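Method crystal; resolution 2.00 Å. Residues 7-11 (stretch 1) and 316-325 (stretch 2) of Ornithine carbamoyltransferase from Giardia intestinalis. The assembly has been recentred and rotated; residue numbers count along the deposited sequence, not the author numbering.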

# COMPACT_ATOMS: atom_id res chain seq x y z
N THR A 7 12.00 25.43 1.09
CA THR A 7 11.18 24.48 0.37
C THR A 7 9.75 25.02 0.26
O THR A 7 9.15 25.45 1.26
CB THR A 7 11.22 23.11 1.06
OG1 THR A 7 12.59 22.69 1.12
CG2 THR A 7 10.42 22.08 0.29
N ARG A 8 9.18 25.00 -0.94
CA ARG A 8 7.78 25.40 -1.12
C ARG A 8 6.81 24.30 -0.72
O ARG A 8 6.95 23.16 -1.17
CB ARG A 8 7.48 25.85 -2.57
CG ARG A 8 7.87 27.27 -2.85
CD ARG A 8 6.63 28.12 -3.13
NE ARG A 8 6.52 28.36 -4.56
CZ ARG A 8 5.42 28.71 -5.22
NH1 ARG A 8 4.24 28.90 -4.61
NH2 ARG A 8 5.51 28.87 -6.51
N HIS A 9 5.83 24.69 0.10
CA HIS A 9 4.77 23.84 0.61
C HIS A 9 3.44 24.27 -0.03
O HIS A 9 3.42 25.17 -0.88
CB HIS A 9 4.68 23.99 2.13
CG HIS A 9 5.92 23.36 2.82
ND1 HIS A 9 6.15 22.00 2.77
CD2 HIS A 9 6.94 23.89 3.52
CE1 HIS A 9 7.26 21.72 3.43
NE2 HIS A 9 7.76 22.86 3.89
N LEU A 10 2.35 23.66 0.39
CA LEU A 10 1.01 23.99 -0.09
C LEU A 10 0.12 23.66 1.08
O LEU A 10 -0.46 22.58 1.15
CB LEU A 10 0.61 23.16 -1.34
CG LEU A 10 -0.70 23.46 -2.08
CD1 LEU A 10 -0.60 24.77 -2.86
CD2 LEU A 10 -1.07 22.32 -3.04
N LEU A 11 0.01 24.59 2.01
CA LEU A 11 -0.79 24.41 3.20
C LEU A 11 -2.19 25.00 3.00
O LEU A 11 -3.14 24.60 3.67
CB LEU A 11 -0.08 25.04 4.41
CG LEU A 11 1.32 24.58 4.89
CD1 LEU A 11 1.31 24.47 6.40
CD2 LEU A 11 1.84 23.26 4.31
N ALA A 316 -1.47 17.18 -11.23
CA ALA A 316 -0.93 18.50 -11.56
C ALA A 316 -0.20 19.05 -10.38
O ALA A 316 0.91 19.55 -10.48
CB ALA A 316 -2.04 19.46 -12.00
N VAL A 317 -0.83 19.02 -9.21
CA VAL A 317 -0.15 19.53 -8.04
C VAL A 317 1.15 18.80 -7.67
O VAL A 317 2.16 19.44 -7.38
CB VAL A 317 -1.10 19.47 -6.84
CG1 VAL A 317 -0.35 19.84 -5.62
CG2 VAL A 317 -2.30 20.41 -7.10
N LEU A 318 1.11 17.46 -7.66
CA LEU A 318 2.28 16.62 -7.38
C LEU A 318 3.36 16.90 -8.42
O LEU A 318 4.46 17.15 -8.09
CB LEU A 318 1.88 15.13 -7.37
CG LEU A 318 0.92 14.78 -6.19
CD1 LEU A 318 0.26 13.41 -6.29
CD2 LEU A 318 1.65 14.89 -4.84
N ASP A 319 3.01 16.88 -9.68
CA ASP A 319 3.98 17.14 -10.73
C ASP A 319 4.70 18.45 -10.52
O ASP A 319 5.93 18.50 -10.53
CB ASP A 319 3.28 17.18 -12.10
CG ASP A 319 4.27 17.36 -13.22
OD1 ASP A 319 5.00 16.39 -13.48
OD2 ASP A 319 4.33 18.48 -13.80
N PHE A 320 3.93 19.50 -10.33
CA PHE A 320 4.45 20.82 -10.09
C PHE A 320 5.36 20.88 -8.87
O PHE A 320 6.39 21.50 -8.93
CB PHE A 320 3.28 21.77 -9.90
CG PHE A 320 3.64 23.22 -9.85
CD1 PHE A 320 4.15 23.85 -10.97
CD2 PHE A 320 3.40 23.96 -8.71
CE1 PHE A 320 4.43 25.20 -10.94
CE2 PHE A 320 3.68 25.30 -8.68
CZ PHE A 320 4.20 25.92 -9.79
N PHE A 321 4.96 20.30 -7.74
CA PHE A 321 5.84 20.43 -6.55
C PHE A 321 7.06 19.54 -6.63
O PHE A 321 8.10 19.85 -6.05
CB PHE A 321 5.05 20.26 -5.23
CG PHE A 321 4.33 21.54 -4.81
CD1 PHE A 321 4.93 22.44 -3.95
CD2 PHE A 321 3.10 21.86 -5.36
CE1 PHE A 321 4.28 23.62 -3.60
CE2 PHE A 321 2.46 23.06 -5.03
CZ PHE A 321 3.06 23.95 -4.16
N LEU A 322 6.92 18.46 -7.40
CA LEU A 322 8.01 17.53 -7.69
C LEU A 322 9.15 18.27 -8.47
O LEU A 322 10.33 17.97 -8.27
CB LEU A 322 7.50 16.36 -8.54
CG LEU A 322 7.62 14.93 -7.95
CD1 LEU A 322 7.87 14.98 -6.44
CD2 LEU A 322 6.37 14.12 -8.27
N HIS A 323 8.78 19.22 -9.34
CA HIS A 323 9.67 20.10 -10.12
C HIS A 323 9.57 21.52 -9.46
O HIS A 323 10.22 21.77 -8.44
CB HIS A 323 9.36 19.96 -11.63
CG HIS A 323 9.22 18.45 -12.18
ND1 HIS A 323 8.21 17.60 -11.77
CD2 HIS A 323 9.97 17.74 -13.07
CE1 HIS A 323 8.35 16.43 -12.37
NE2 HIS A 323 9.41 16.49 -13.17
N ASP A 324 8.75 22.43 -10.03
CA ASP A 324 8.33 23.75 -9.48
C ASP A 324 7.99 24.75 -10.55
O ASP A 324 7.43 25.80 -10.25
CB ASP A 324 9.29 24.51 -8.58
CG ASP A 324 8.95 24.12 -7.11
OD1 ASP A 324 8.51 22.98 -6.89
OD2 ASP A 324 9.15 24.96 -6.22
N CYS A 325 8.35 24.50 -11.76
CA CYS A 325 8.14 25.63 -12.62
C CYS A 325 7.14 25.54 -13.72
O CYS A 325 6.67 24.50 -14.17
CB CYS A 325 9.49 26.09 -13.17
SG CYS A 325 10.53 24.75 -13.83

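Residues 7-11 form neither regular helix nor strand. Thr 7 and Arg 8 have extended backbone angles (phi/psi -80/131 and -79/131), and His 9 and Leu 10 continue extended at -111/-176 and -151/84. Stretch 2 enters as a helix already under way and stays helical through Leu 322. Its i to i+4 ladder is regular: Phe 320 N to Ala 316 O is 3.0 Å, Phe 321 N to Val 317 O is 3.0 Å, and Leu 322 N to Leu 318 O is 2.9 Å. His 323, at phi/psi -106/-98, is the first residue to leave helical values. Its backbone N still bonds to Asp 319 O at 3.2 Å, with a weak bond to Phe 320 O at 3.3 Å, while its side-chain ND1 donates to the same Asp 319 O at 2.7 Å with an N-H...acceptor angle of 158°. Two donors from His 323 thus converge on one carbonyl at the helix end.

The backbones approach most closely, by CA positions, at Arg 8 and Phe 321, 7.6 Å apart. That spacing leaves room for a side chain between them, and no hydrogen bond crosses the contact. The 293 Å² buried, summed over both sides, therefore reflects packing, much of it around one aromatic ring.

Phe 321 (chi1 -81°, m) directs CA-to-CB toward stretch 1 and has 90 Å² covered, the largest share of any residue here. Arg 8 O lies 3.5 Å from Phe 321 CD1, at the ring edge and near its plane, where the polarised C-H groups of an aromatic present a slightly positive rim to a carbonyl oxygen. His 9 O comes nearer, 3.2 Å from Phe 321 CE1, but approaches obliquely. The backbone of His 9 makes this approach while its CA-to-CB bond points away and its side chain remains at least 5.8 Å from stretch 2.

Leu 10 turns back toward the helix. Its CB is 3.8 Å from Phe 321 CZ, and its CD2 is 3.7 Å from Val 317 CG1, so one leucine touches two residues spaced four apart, a single helical turn. Both are apolar contacts at van der Waals distance.

Arg 8 supplies the remaining side-chain packing. Its CB is 4.0 Å from Phe 321 CE1 and 4.1 Å from Asp 324 OD2. The latter is no evidence of charge pairing: the arginine atom involved is aliphatic, NH1 is hydrogen-bonded elsewhere in the structure, and Asp 324 is poorly ordered, so its carboxylate position deserves caution.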